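Local coordinates for protein gene product PA4716 (Pseudomonas aeruginosa, PDB 1U0K) that is of uncertain function but probably acts as an isomerase or epimerase of the PhzF family, at residues 8-13 with 23-28; 83-88 with 274-279; 155-160 with 167-172; 200-205 with 230-235. One frame throughout, in Å; residues are numbered along the deposited sequence.

Interaction 1: residues 8-13 with 23-28; sequences WQLDVF and LAVFDD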
loop_
_atom_site.group_PDB
_atom_site.type_symbol
_atom_site.label_atom_id
_atom_site.label_comp_id
_atom_site.label_asym_id
_atom_site.label_seq_id
_atom_site.Cartn_x
_atom_site.Cartn_y
_atom_site.Cartn_z
ATOM N N TRP A 8 -1.438 13.032 9.327
ATOM C CA TRP A 8 -2.171 13.738 8.291
ATOM C C TRP A 8 -1.961 13.065 6.960
ATOM O O TRP A 8 -0.846 12.676 6.650
ATOM C CB TRP A 8 -1.702 15.185 8.185
ATOM C CG TRP A 8 -1.689 15.928 9.480
ATOM C CD1 TRP A 8 -0.826 15.753 10.537
ATOM C CD2 TRP A 8 -2.564 16.996 9.862
ATOM N NE1 TRP A 8 -1.125 16.637 11.540
ATOM C CE2 TRP A 8 -2.181 17.413 11.152
ATOM C CE3 TRP A 8 -3.638 17.649 9.237
ATOM C CZ2 TRP A 8 -2.835 18.449 11.830
ATOM C CZ3 TRP A 8 -4.278 18.669 9.912
ATOM C CH2 TRP A 8 -3.870 19.060 11.186
ATOM N N GLN A 9 -3.021 12.971 6.164
ATOM C CA GLN A 9 -2.969 12.448 4.812
ATOM C C GLN A 9 -2.931 13.621 3.850
ATOM O O GLN A 9 -3.790 14.481 3.888
ATOM C CB GLN A 9 -4.198 11.559 4.534
ATOM C CG GLN A 9 -4.285 11.014 3.124
ATOM C CD GLN A 9 -3.161 10.062 2.766
ATOM O OE1 GLN A 9 -2.530 9.470 3.647
ATOM N NE2 GLN A 9 -2.903 9.919 1.473
ATOM N N LEU A 10 -1.886 13.674 3.034
ATOM C CA LEU A 10 -1.663 14.741 2.065
ATOM C C LEU A 10 -1.446 14.143 0.687
ATOM O O LEU A 10 -1.054 12.992 0.565
ATOM C CB LEU A 10 -0.396 15.534 2.427
ATOM C CG LEU A 10 -0.484 16.592 3.521
ATOM C CD1 LEU A 10 -0.790 16.017 4.864
ATOM C CD2 LEU A 10 0.824 17.364 3.578
ATOM N N ASP A 11 -1.660 14.948 -0.344
ATOM C CA ASP A 11 -1.193 14.618 -1.685
ATOM C C ASP A 11 -0.155 15.623 -2.133
ATOM O O ASP A 11 -0.366 16.826 -2.015
ATOM C CB ASP A 11 -2.347 14.646 -2.669
ATOM C CG ASP A 11 -3.277 13.495 -2.490
ATOM O OD1 ASP A 11 -2.815 12.391 -2.109
ATOM O OD2 ASP A 11 -4.494 13.607 -2.702
ATOM N N VAL A 12 0.952 15.119 -2.666
ATOM C CA VAL A 12 2.051 15.957 -3.138
ATOM C C VAL A 12 2.145 15.853 -4.665
ATOM O O VAL A 12 1.912 14.780 -5.243
ATOM C CB VAL A 12 3.382 15.528 -2.491
ATOM C CG1 VAL A 12 4.526 16.466 -2.919
ATOM C CG2 VAL A 12 3.261 15.489 -0.962
ATOM N N PHE A 13 2.500 16.970 -5.299
ATOM C CA PHE A 13 2.417 17.133 -6.760
ATOM C C PHE A 13 0.964 16.999 -7.220
ATOM O O PHE A 13 0.648 16.273 -8.172
ATOM C CB PHE A 13 3.335 16.155 -7.493
ATOM C CG PHE A 13 4.783 16.236 -7.065
ATOM C CD1 PHE A 13 5.415 15.140 -6.495
ATOM C CD2 PHE A 13 5.513 17.399 -7.245
ATOM C CE1 PHE A 13 6.737 15.195 -6.111
ATOM C CE2 PHE A 13 6.851 17.463 -6.859
ATOM C CZ PHE A 13 7.461 16.363 -6.294
ATOM N N LEU A 23 0.749 10.775 0.831
ATOM C CA LEU A 23 1.780 10.830 1.865
ATOM C C LEU A 23 1.138 10.942 3.228
ATOM O O LEU A 23 0.213 11.744 3.399
ATOM C CB LEU A 23 2.622 12.082 1.646
ATOM C CG LEU A 23 3.668 12.455 2.692
ATOM C CD1 LEU A 23 4.852 11.516 2.612
ATOM C CD2 LEU A 23 4.104 13.898 2.495
ATOM N N ALA A 24 1.649 10.202 4.216
ATOM C CA ALA A 24 1.283 10.423 5.611
ATOM C C ALA A 24 2.381 11.203 6.326
ATOM O O ALA A 24 3.566 10.911 6.160
ATOM C CB ALA A 24 1.024 9.131 6.331
ATOM N N VAL A 25 1.977 12.201 7.109
ATOM C CA VAL A 25 2.897 13.032 7.876
ATOM C C VAL A 25 2.518 12.992 9.344
ATOM O O VAL A 25 1.379 13.260 9.684
ATOM C CB VAL A 25 2.839 14.502 7.418
ATOM C CG1 VAL A 25 3.820 15.371 8.229
ATOM C CG2 VAL A 25 3.105 14.631 5.928
ATOM N N PHE A 26 3.467 12.649 10.204
ATOM C CA PHE A 26 3.289 12.673 11.651
ATOM C C PHE A 26 4.005 13.945 12.115
ATOM O O PHE A 26 5.219 14.027 12.052
ATOM C CB PHE A 26 3.890 11.418 12.300
ATOM C CG PHE A 26 3.135 10.143 12.014
ATOM C CD1 PHE A 26 3.105 9.601 10.742
ATOM C CD2 PHE A 26 2.465 9.474 13.042
ATOM C CE1 PHE A 26 2.411 8.410 10.489
ATOM C CE2 PHE A 26 1.798 8.285 12.792
ATOM C CZ PHE A 26 1.765 7.768 11.532
ATOM N N ASP A 27 3.257 14.945 12.563
ATOM C CA ASP A 27 3.869 16.242 12.859
ATOM C C ASP A 27 4.633 16.301 14.173
ATOM O O ASP A 27 5.434 17.219 14.372
ATOM C CB ASP A 27 2.837 17.367 12.801
ATOM C CG ASP A 27 1.833 17.283 13.900
ATOM O OD1 ASP A 27 1.005 16.369 13.863
ATOM O OD2 ASP A 27 1.809 18.100 14.838
ATOM N N ASP A 28 4.402 15.343 15.062
ATOM C CA ASP A 28 5.217 15.237 16.263
ATOM C C ASP A 28 5.339 13.777 16.670
ATOM O O ASP A 28 4.482 13.228 17.381
ATOM C CB ASP A 28 4.648 16.089 17.395
ATOM C CG ASP A 28 5.527 16.073 18.626
ATOM O OD1 ASP A 28 6.481 15.260 18.694
ATOM O OD2 ASP A 28 5.328 16.843 19.596
#
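Trp8 meets Asp27 at one end of an antiparallel strand pair, the indole NE1 donating to Asp27 OD1 over 3.2 Å. The oxygen lies in the ring plane, whereas the donor stands above the carboxylate plane, the two planes being 78° apart. The second carboxylate oxygen, Asp27 OD2, makes a salt bridge with Arg6.

Trp8 CG stands anti to the carbonyl carbon, beside the backbone N (chi1 -52°), and CD1 of the ring lies 3.4 Å from Val25 O. That carbonyl also accepts from Trp8 N at 2.8 Å, and Val25 N answers with a bond to Trp8 O. Leu10 and Leu23 form the next hydrogen-bonded pair, in which Leu10 N points almost straight at Leu23 O (2.9 Å, 170° at the hydrogen). Leu23 N returns the bond to Leu10 O. The intervening pair, Gln9 and Ala24, is non-hydrogen-bonded; the Ala24 CA hydrogen approaches Trp8 O (CA to O 3.3 Å), while the pair's backbones bond outward to strands 267-282 and 48-54. Gln9 NE2 bonds to Gln46 and to Glu43 of the second subunit.

Val12 CG2 packs against Leu23 CD2 at 3.9 Å. Leu23 also places the hairpin close to the predicted active-site residue Glu48, the side chains about 5 Å apart.

The chemistry is that of a buried hairpin whose inward main-chain donors and acceptors are matched in reciprocal pairs. Its partly exposed end is tied by a carboxylate shared between an indole N-H and an arginine, which probably helps to keep Asp27 negatively charged.

Interaction 2: residues 83-88 with 274-279; sequences AALLHH and VQLLAR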
loop_
_atom_site.group_PDB
_atom_site.type_symbol
_atom_site.label_atom_id
_atom_site.label_comp_id
_atom_site.label_asym_id
_atom_site.label_seq_id
_atom_site.Cartn_x
_atom_site.Cartn_y
_atom_site.Cartn_z
ATOM N N ALA A 83 6.498 20.506 4.656
ATOM C CA ALA A 83 6.524 21.970 4.590
ATOM C C ALA A 83 5.111 22.547 4.516
ATOM O O ALA A 83 4.792 23.513 5.202
ATOM C CB ALA A 83 7.377 22.446 3.411
ATOM N N ALA A 84 4.273 21.951 3.683
ATOM C CA ALA A 84 2.903 22.407 3.521
ATOM C C ALA A 84 2.115 22.265 4.822
ATOM O O ALA A 84 1.368 23.171 5.208
ATOM C CB ALA A 84 2.224 21.638 2.406
ATOM N N LEU A 85 2.292 21.132 5.496
ATOM C CA LEU A 85 1.604 20.885 6.745
ATOM C C LEU A 85 2.070 21.866 7.811
ATOM O O LEU A 85 1.251 22.402 8.543
ATOM C CB LEU A 85 1.773 19.433 7.219
ATOM C CG LEU A 85 1.135 19.183 8.589
ATOM C CD1 LEU A 85 -0.381 19.356 8.515
ATOM C CD2 LEU A 85 1.502 17.840 9.142
ATOM N N LEU A 86 3.376 22.115 7.897
ATOM C CA LEU A 86 3.890 23.066 8.883
ATOM C C LEU A 86 3.319 24.467 8.657
ATOM O O LEU A 86 3.039 25.170 9.616
ATOM C CB LEU A 86 5.414 23.088 8.865
ATOM C CG LEU A 86 6.074 21.806 9.370
ATOM C CD1 LEU A 86 7.566 21.849 9.097
ATOM C CD2 LEU A 86 5.839 21.581 10.843
ATOM N N HIS A 87 3.140 24.848 7.400
ATOM C CA HIS A 87 2.523 26.136 7.037
ATOM C C HIS A 87 1.065 26.155 7.496
ATOM O O HIS A 87 0.601 27.128 8.099
ATOM C CB HIS A 87 2.618 26.328 5.526
ATOM C CG HIS A 87 2.463 27.742 5.049
ATOM N ND1 HIS A 87 1.591 28.651 5.609
ATOM C CD2 HIS A 87 3.053 28.381 4.012
ATOM C CE1 HIS A 87 1.671 29.794 4.944
ATOM N NE2 HIS A 87 2.554 29.654 3.974
ATOM N N HIS A 88 0.350 25.067 7.246
ATOM C CA HIS A 88 -1.038 24.934 7.720
ATOM C C HIS A 88 -1.159 25.095 9.243
ATOM O O HIS A 88 -2.036 25.811 9.733
ATOM C CB HIS A 88 -1.604 23.577 7.274
ATOM C CG HIS A 88 -2.949 23.261 7.851
ATOM N ND1 HIS A 88 -4.086 23.969 7.523
ATOM C CD2 HIS A 88 -3.332 22.321 8.743
ATOM C CE1 HIS A 88 -5.115 23.466 8.184
ATOM N NE2 HIS A 88 -4.684 22.471 8.937
ATOM N N VAL A 274 0.592 20.968 -3.074
ATOM C CA VAL A 274 0.274 20.036 -2.004
ATOM C C VAL A 274 -1.134 20.302 -1.494
ATOM O O VAL A 274 -1.504 21.443 -1.259
ATOM C CB VAL A 274 1.269 20.169 -0.831
ATOM C CG1 VAL A 274 0.924 19.171 0.271
ATOM C CG2 VAL A 274 2.713 19.982 -1.318
ATOM N N GLN A 275 -1.911 19.234 -1.337
ATOM C CA GLN A 275 -3.241 19.304 -0.759
ATOM C C GLN A 275 -3.288 18.527 0.545
ATOM O O GLN A 275 -2.673 17.478 0.658
ATOM C CB GLN A 275 -4.262 18.689 -1.716
ATOM C CG GLN A 275 -4.215 19.254 -3.120
ATOM C CD GLN A 275 -4.422 20.763 -3.173
ATOM O OE1 GLN A 275 -5.323 21.303 -2.530
ATOM N NE2 GLN A 275 -3.585 21.439 -3.940
ATOM N N LEU A 276 -4.054 19.028 1.506
ATOM C CA LEU A 276 -4.278 18.347 2.776
ATOM C C LEU A 276 -5.656 17.678 2.733
ATOM O O LEU A 276 -6.660 18.334 2.469
ATOM C CB LEU A 276 -4.199 19.337 3.929
ATOM C CG LEU A 276 -2.819 19.697 4.477
ATOM C CD1 LEU A 276 -1.963 20.359 3.422
ATOM C CD2 LEU A 276 -2.980 20.608 5.684
ATOM N N LEU A 277 -5.693 16.375 2.966
ATOM C CA LEU A 277 -6.923 15.588 2.802
ATOM C C LEU A 277 -7.618 15.184 4.096
ATOM O O LEU A 277 -8.849 15.152 4.131
ATOM C CB LEU A 277 -6.627 14.322 2.001
ATOM C CG LEU A 277 -6.663 14.452 0.479
ATOM C CD1 LEU A 277 -5.653 15.430 -0.082
ATOM C CD2 LEU A 277 -6.473 13.070 -0.130
ATOM N N ALA A 278 -6.859 14.829 5.128
ATOM C CA ALA A 278 -7.429 14.308 6.372
ATOM C C ALA A 278 -6.498 14.523 7.543
ATOM O O ALA A 278 -5.269 14.509 7.398
ATOM C CB ALA A 278 -7.735 12.824 6.244
ATOM N N ARG A 279 -7.089 14.737 8.707
ATOM C CA ARG A 279 -6.395 14.831 9.976
ATOM C C ARG A 279 -6.865 13.672 10.858
ATOM O O ARG A 279 -8.055 13.564 11.145
ATOM C CB ARG A 279 -6.737 16.160 10.671
ATOM C CG ARG A 279 -6.064 16.377 12.014
ATOM C CD ARG A 279 -6.593 17.592 12.782
ATOM N NE ARG A 279 -8.000 17.400 13.140
ATOM C CZ ARG A 279 -9.024 18.095 12.652
ATOM N NH1 ARG A 279 -8.843 19.058 11.753
ATOM N NH2 ARG A 279 -10.258 17.806 13.055
HETATM O O HOH W 1 -6.764 21.110 10.558
#
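His88 CG stands anti to the backbone N (chi1 173°), and Leu276 CG anti to its carbonyl carbon (chi1 -83°), torsions that set the two CG atoms on the sides where helix 78-90 and strand 267-282 face each other. There Leu276 CD2 rests on one face of the imidazole, 3.7 Å from the ring centroid and 27° off the normal. This CH-pi contact is displaced toward the rim, the methyl being nearest to His88 CG at 3.4 Å. From another side Leu85 CD1 touches the same methyl at 4.0 Å, the two leucine side chains crossing at about a right angle.

One helical turn before His88, Ala84 CB fits closely against Val274, with 3.5 Å to Val274 CG1. No direct hydrogen bond joins the segments. A water does so instead, lying at the ring edge 3.0 Å from His88 NE2 and accepting from Arg279 NH1.

Phe118 of strand 117-129 packs against Ala84, His88 and Leu276. Beyond Leu276 the strand has a classic beta bulge, Leu277 and Ala278 both facing Gln9, and then Ala278 and Arg279 pair antiparallel with a strand of the second subunit. Helix 78-90, touched by side chains of strands 6-12, 96-101, 106-114, 117-129 and 267-282, is consistent with the central helix around which the strands wrap in a domain of the diaminopimelate epimerase-like fold.

Interaction 3: residues 155-160 with 167-172; sequences HPPRVV and LLLPVT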
loop_
_atom_site.group_PDB
_atom_site.type_symbol
_atom_site.label_atom_id
_atom_site.label_comp_id
_atom_site.label_asym_id
_atom_site.label_seq_id
_atom_site.Cartn_x
_atom_site.Cartn_y
_atom_site.Cartn_z
ATOM N N HIS A 155 22.055 8.703 -24.858
ATOM C CA HIS A 155 22.679 9.416 -23.749
ATOM C C HIS A 155 23.076 8.417 -22.693
ATOM O O HIS A 155 22.395 7.413 -22.511
ATOM C CB HIS A 155 21.722 10.451 -23.177
ATOM C CG HIS A 155 21.089 11.308 -24.221
ATOM N ND1 HIS A 155 21.747 12.365 -24.815
ATOM C CD2 HIS A 155 19.872 11.238 -24.808
ATOM C CE1 HIS A 155 20.948 12.923 -25.707
ATOM N NE2 HIS A 155 19.806 12.257 -25.724
ATOM N N PRO A 156 24.177 8.684 -22.003
ATOM C CA PRO A 156 24.779 7.668 -21.143
ATOM C C PRO A 156 23.930 7.410 -19.901
ATOM O O PRO A 156 23.571 8.370 -19.214
ATOM C CB PRO A 156 26.132 8.283 -20.769
ATOM C CG PRO A 156 25.940 9.771 -20.906
ATOM C CD PRO A 156 24.912 9.960 -21.960
ATOM N N PRO A 157 23.577 6.158 -19.626
ATOM C CA PRO A 157 23.085 5.826 -18.292
ATOM C C PRO A 157 24.123 6.271 -17.280
ATOM O O PRO A 157 25.325 6.099 -17.500
ATOM C CB PRO A 157 22.944 4.302 -18.336
ATOM C CG PRO A 157 22.687 4.014 -19.767
ATOM C CD PRO A 157 23.583 4.976 -20.507
ATOM N N ARG A 158 23.668 6.903 -16.205
ATOM C CA ARG A 158 24.561 7.314 -15.144
ATOM C C ARG A 158 23.880 7.326 -13.805
ATOM O O ARG A 158 22.683 7.522 -13.722
ATOM C CB ARG A 158 25.123 8.698 -15.426
ATOM C CG ARG A 158 26.327 8.611 -16.318
ATOM C CD ARG A 158 27.188 9.759 -16.244
ATOM N NE ARG A 158 28.118 9.741 -15.127
ATOM C CZ ARG A 158 28.892 10.774 -14.858
ATOM N NH1 ARG A 158 28.813 11.857 -15.619
ATOM N NH2 ARG A 158 29.743 10.750 -13.853
ATOM N N VAL A 159 24.675 7.111 -12.773
ATOM C CA VAL A 159 24.194 7.206 -11.406
ATOM C C VAL A 159 24.262 8.679 -11.031
ATOM O O VAL A 159 25.316 9.297 -11.132
ATOM C CB VAL A 159 25.040 6.362 -10.459
ATOM C CG1 VAL A 159 24.535 6.493 -9.009
ATOM C CG2 VAL A 159 25.021 4.904 -10.909
ATOM N N VAL A 160 23.127 9.246 -10.634
ATOM C CA VAL A 160 23.043 10.652 -10.246
ATOM C C VAL A 160 22.281 10.727 -8.927
ATOM O O VAL A 160 21.321 9.980 -8.721
ATOM C CB VAL A 160 22.344 11.503 -11.321
ATOM C CG1 VAL A 160 22.423 12.979 -10.972
ATOM C CG2 VAL A 160 22.982 11.264 -12.712
ATOM N N LEU A 167 20.317 5.038 -10.630
ATOM C CA LEU A 167 20.814 4.792 -11.979
ATOM C C LEU A 167 19.740 5.327 -12.911
ATOM O O LEU A 167 18.653 4.786 -12.982
ATOM C CB LEU A 167 21.017 3.293 -12.205
ATOM C CG LEU A 167 21.995 2.759 -13.266
ATOM C CD1 LEU A 167 21.419 1.525 -13.965
ATOM C CD2 LEU A 167 22.469 3.811 -14.264
ATOM N N LEU A 168 20.037 6.427 -13.598
ATOM C CA LEU A 168 19.149 6.955 -14.618
ATOM C C LEU A 168 19.427 6.193 -15.912
ATOM O O LEU A 168 20.570 6.127 -16.361
ATOM C CB LEU A 168 19.375 8.456 -14.808
ATOM C CG LEU A 168 19.300 9.323 -13.549
ATOM C CD1 LEU A 168 19.445 10.787 -13.919
ATOM C CD2 LEU A 168 17.988 9.090 -12.793
ATOM N N LEU A 169 18.381 5.580 -16.458
ATOM C CA LEU A 169 18.483 4.723 -17.634
ATOM C C LEU A 169 17.658 5.325 -18.760
ATOM O O LEU A 169 16.461 5.099 -18.817
ATOM C CB LEU A 169 17.958 3.323 -17.304
ATOM C CG LEU A 169 18.301 2.245 -18.333
ATOM C CD1 LEU A 169 19.793 1.947 -18.329
ATOM C CD2 LEU A 169 17.492 0.992 -18.073
ATOM N N PRO A 170 18.281 6.130 -19.626
ATOM C CA PRO A 170 17.547 6.753 -20.732
ATOM C C PRO A 170 17.025 5.723 -21.733
ATOM O O PRO A 170 17.811 4.949 -22.286
ATOM C CB PRO A 170 18.582 7.691 -21.356
ATOM C CG PRO A 170 19.592 7.901 -20.308
ATOM C CD PRO A 170 19.678 6.580 -19.593
ATOM N N VAL A 171 15.709 5.692 -21.902
ATOM C CA VAL A 171 15.028 4.805 -22.842
ATOM C C VAL A 171 14.079 5.620 -23.723
ATOM O O VAL A 171 13.827 6.796 -23.444
ATOM C CB VAL A 171 14.236 3.697 -22.109
ATOM C CG1 VAL A 171 15.192 2.800 -21.331
ATOM C CG2 VAL A 171 13.170 4.279 -21.178
ATOM N N THR A 172 13.544 4.993 -24.769
ATOM C CA THR A 172 12.617 5.668 -25.677
ATOM C C THR A 172 11.234 5.739 -25.052
ATOM O O THR A 172 10.879 4.910 -24.212
ATOM C CB THR A 172 12.496 4.931 -27.038
ATOM O OG1 THR A 172 12.046 3.589 -26.834
ATOM C CG2 THR A 172 13.833 4.770 -27.727
HETATM O O HOH W 2 20.611 5.108 -22.580
#
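Leu168 reaches across to Arg158 and Val160, its CG set anti to the carbonyl carbon (chi1 -53°). Its CB lies 3.6 Å from Arg158 O, and CG passes the same carbonyl slightly farther off. At the tip, Leu168 CD1 meets Val160 CG2 at 3.8 Å, the two side chains crossing at about a right angle.

The backbone beneath this branch is a hydrogen-bonded antiparallel pair. Leu168 N donates to Arg158 O over 2.9 Å, and Arg158 N gives a longer bond of 3.2 Å back to Leu168 O. That carbonyl is also approached by the CA hydrogen of Pro157 (CA to O 3.2 Å). The next hydrogen-bonded position would pair Pro156 with Pro170, neither of which has an amide hydrogen. Beyond the pair, apolar contacts take over: Pro157 CG touches Leu169 CD1 at 3.8 Å, and Pro170 CG lies 3.6 Å from His155 O. A water donates to both His155 O and Pro170 O. The guanidinium of Arg158 turns to partners elsewhere, Gly130 O and Tyr235 OH among them.

The hairpin lies between strand 117-129, alongside 158-161, and strand 196-201, which runs parallel to 166-170. Helix 222-234 covers the Leu168 and Val160 face through Tyr231 and Pro227, while Cys138 and Phe141 of helix 135-144 pack against Pro157 and Leu167 from the other face.

Interaction 4: residues 200-205 with 230-235; sequences LDVDGR and AYLVEY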
loop_
_atom_site.group_PDB
_atom_site.type_symbol
_atom_site.label_atom_id
_atom_site.label_comp_id
_atom_site.label_asym_id
_atom_site.label_seq_id
_atom_site.Cartn_x
_atom_site.Cartn_y
_atom_site.Cartn_z
ATOM N N LEU A 200 13.932 6.734 -17.868
ATOM C CA LEU A 200 13.813 8.136 -18.261
ATOM C C LEU A 200 13.685 8.306 -19.773
ATOM O O LEU A 200 14.589 7.953 -20.507
ATOM C CB LEU A 200 15.034 8.914 -17.775
ATOM C CG LEU A 200 15.088 10.420 -18.052
ATOM C CD1 LEU A 200 13.933 11.126 -17.370
ATOM C CD2 LEU A 200 16.410 10.987 -17.581
ATOM N N ASP A 201 12.553 8.848 -20.206
ATOM C CA ASP A 201 12.400 9.404 -21.551
ATOM C C ASP A 201 12.863 10.865 -21.513
ATOM O O ASP A 201 12.148 11.730 -21.016
ATOM C CB ASP A 201 10.937 9.282 -21.984
ATOM C CG ASP A 201 10.623 10.061 -23.250
ATOM O OD1 ASP A 201 11.561 10.394 -24.001
ATOM O OD2 ASP A 201 9.460 10.382 -23.557
ATOM N N VAL A 202 14.061 11.138 -22.025
ATOM C CA VAL A 202 14.664 12.468 -21.903
ATOM C C VAL A 202 13.966 13.526 -22.757
ATOM O O VAL A 202 13.982 14.709 -22.409
ATOM C CB VAL A 202 16.183 12.475 -22.221
ATOM C CG1 VAL A 202 16.923 11.457 -21.364
ATOM C CG2 VAL A 202 16.451 12.243 -23.708
ATOM N N ASP A 203 13.363 13.105 -23.865
ATOM C CA ASP A 203 12.695 14.037 -24.775
ATOM C C ASP A 203 11.347 14.459 -24.215
ATOM O O ASP A 203 11.022 15.651 -24.190
ATOM C CB ASP A 203 12.497 13.410 -26.159
ATOM C CG ASP A 203 13.808 13.107 -26.861
ATOM O OD1 ASP A 203 14.809 13.824 -26.631
ATOM O OD2 ASP A 203 13.925 12.163 -27.672
ATOM N N GLY A 204 10.566 13.471 -23.789
ATOM C CA GLY A 204 9.280 13.697 -23.153
ATOM C C GLY A 204 9.371 14.101 -21.688
ATOM O O GLY A 204 8.352 14.457 -21.098
ATOM N N ARG A 205 10.577 14.063 -21.117
ATOM C CA ARG A 205 10.817 14.395 -19.709
ATOM C C ARG A 205 9.835 13.670 -18.808
ATOM O O ARG A 205 9.172 14.272 -17.967
ATOM C CB ARG A 205 10.750 15.904 -19.496
ATOM C CG ARG A 205 11.809 16.646 -20.266
ATOM C CD ARG A 205 11.700 18.135 -20.164
ATOM N NE ARG A 205 12.756 18.804 -20.917
ATOM C CZ ARG A 205 12.800 20.116 -21.125
ATOM N NH1 ARG A 205 11.856 20.910 -20.629
ATOM N NH2 ARG A 205 13.799 20.644 -21.827
ATOM N N ALA A 230 19.166 17.576 -13.016
ATOM C CA ALA A 230 20.599 17.859 -13.115
ATOM C C ALA A 230 21.207 17.143 -14.314
ATOM O O ALA A 230 22.101 17.682 -14.965
ATOM C CB ALA A 230 21.318 17.452 -11.847
ATOM N N TYR A 231 20.713 15.940 -14.595
ATOM C CA TYR A 231 21.164 15.141 -15.731
ATOM C C TYR A 231 20.806 15.815 -17.045
ATOM O O TYR A 231 21.659 15.972 -17.922
ATOM C CB TYR A 231 20.524 13.746 -15.696
ATOM C CG TYR A 231 20.912 12.847 -16.857
ATOM C CD1 TYR A 231 21.958 11.943 -16.737
ATOM C CD2 TYR A 231 20.221 12.895 -18.057
ATOM C CE1 TYR A 231 22.321 11.124 -17.796
ATOM C CE2 TYR A 231 20.575 12.081 -19.126
ATOM C CZ TYR A 231 21.625 11.205 -18.985
ATOM O OH TYR A 231 21.964 10.395 -20.052
ATOM N N LEU A 232 19.540 16.196 -17.188
ATOM C CA LEU A 232 19.061 16.835 -18.407
ATOM C C LEU A 232 19.847 18.116 -18.693
ATOM O O LEU A 232 20.233 18.363 -19.823
ATOM C CB LEU A 232 17.556 17.112 -18.332
ATOM C CG LEU A 232 16.650 15.872 -18.295
ATOM C CD1 LEU A 232 15.227 16.246 -17.948
ATOM C CD2 LEU A 232 16.679 15.124 -19.625
ATOM N N VAL A 233 20.128 18.895 -17.658
ATOM C CA VAL A 233 20.877 20.139 -17.810
ATOM C C VAL A 233 22.360 19.872 -18.125
ATOM O O VAL A 233 22.966 20.580 -18.933
ATOM C CB VAL A 233 20.691 21.025 -16.550
ATOM C CG1 VAL A 233 21.685 22.164 -16.503
ATOM C CG2 VAL A 233 19.273 21.563 -16.521
ATOM N N GLU A 234 22.928 18.847 -17.500
ATOM C CA GLU A 234 24.334 18.478 -17.695
ATOM C C GLU A 234 24.612 18.047 -19.141
ATOM O O GLU A 234 25.670 18.365 -19.698
ATOM C CB GLU A 234 24.719 17.357 -16.717
ATOM C CG GLU A 234 26.100 16.740 -16.917
ATOM C CD GLU A 234 27.224 17.747 -16.789
ATOM O OE1 GLU A 234 27.321 18.410 -15.734
ATOM O OE2 GLU A 234 28.019 17.869 -17.751
ATOM N N TYR A 235 23.655 17.351 -19.747
ATOM C CA TYR A 235 23.822 16.800 -21.092
ATOM C C TYR A 235 23.135 17.670 -22.153
ATOM O O TYR A 235 22.906 17.225 -23.277
ATOM C CB TYR A 235 23.353 15.334 -21.123
ATOM C CG TYR A 235 24.304 14.442 -20.357
ATOM C CD1 TYR A 235 24.046 14.072 -19.041
ATOM C CD2 TYR A 235 25.502 14.013 -20.936
ATOM C CE1 TYR A 235 24.936 13.283 -18.330
ATOM C CE2 TYR A 235 26.397 13.223 -20.233
ATOM C CZ TYR A 235 26.113 12.858 -18.934
ATOM O OH TYR A 235 27.000 12.073 -18.238
#
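Val202 and Leu232 make the closest aliphatic contact, Leu232 CD2 coming to 3.7 Å from Val202 CB. The same methyl is 4.1 Å from Val202 CG1 and lies near Val202 O, so it rests on the root of the valine rather than on its tips. The other branch, Leu232 CD1, touches Arg205 CG at 4.1 Å, which makes the arginine an apolar partner here through its methylene chain.

Aromatic contacts come from Tyr231, one residue earlier on the helix. Leu200 CD2 is 4.3 Å from Tyr231 CD2, and Val202 CG1 meets the adjacent ring atom, CE2, at a similar distance; both methyls approach obliquely. Within the helix segment, Tyr235 CD1 sits over the centre of the Tyr231 ring, 3.6 Å above its plane.

No hydrogen bond crosses between the segments; the polar ends of Tyr231 and Arg205 bond to residues outside them. Tyr231 OH bonds to Pro156 O of the neighbouring hairpin. Arg205, extended from CG to NE (chi2 175°, chi3 179°), reaches Leu237 O with NH2. Where the strand ends, Asp201 OD1 gathers the turn by accepting from Gly204 N at 3.2 Å, weakly though at a nearly straight 175°, and from Asp203 N, also weakly.

Dispersion and buried hydrocarbon therefore hold this join: a leucine and a tyrosine on one side of helix 222-234 cover the end of strand 196-201 and the turn after it, while directional bonds hold the outer ends of Tyr231 and Arg205.

From the N terminus, interaction 1 closes first, a hairpin with nine residues between its segments. Interaction 2 follows it in series but spans far more chain, bringing helix 78-90 against strand 267-282 near the C terminus. Interactions 3 and 4 both nest inside that long loop, one after the other: a second hairpin, then the return of helix 222-234 to strand 196-201. None of the loops cross. In space the contacts form two touching pairs on opposite sides of the chain's centre. Interactions 1 and 2 share neighbouring strands and reach the second subunit; interactions 3 and 4, with centres about 9 Å apart, are joined by a probable backbone hydrogen bond, Val171 N to Leu200 O.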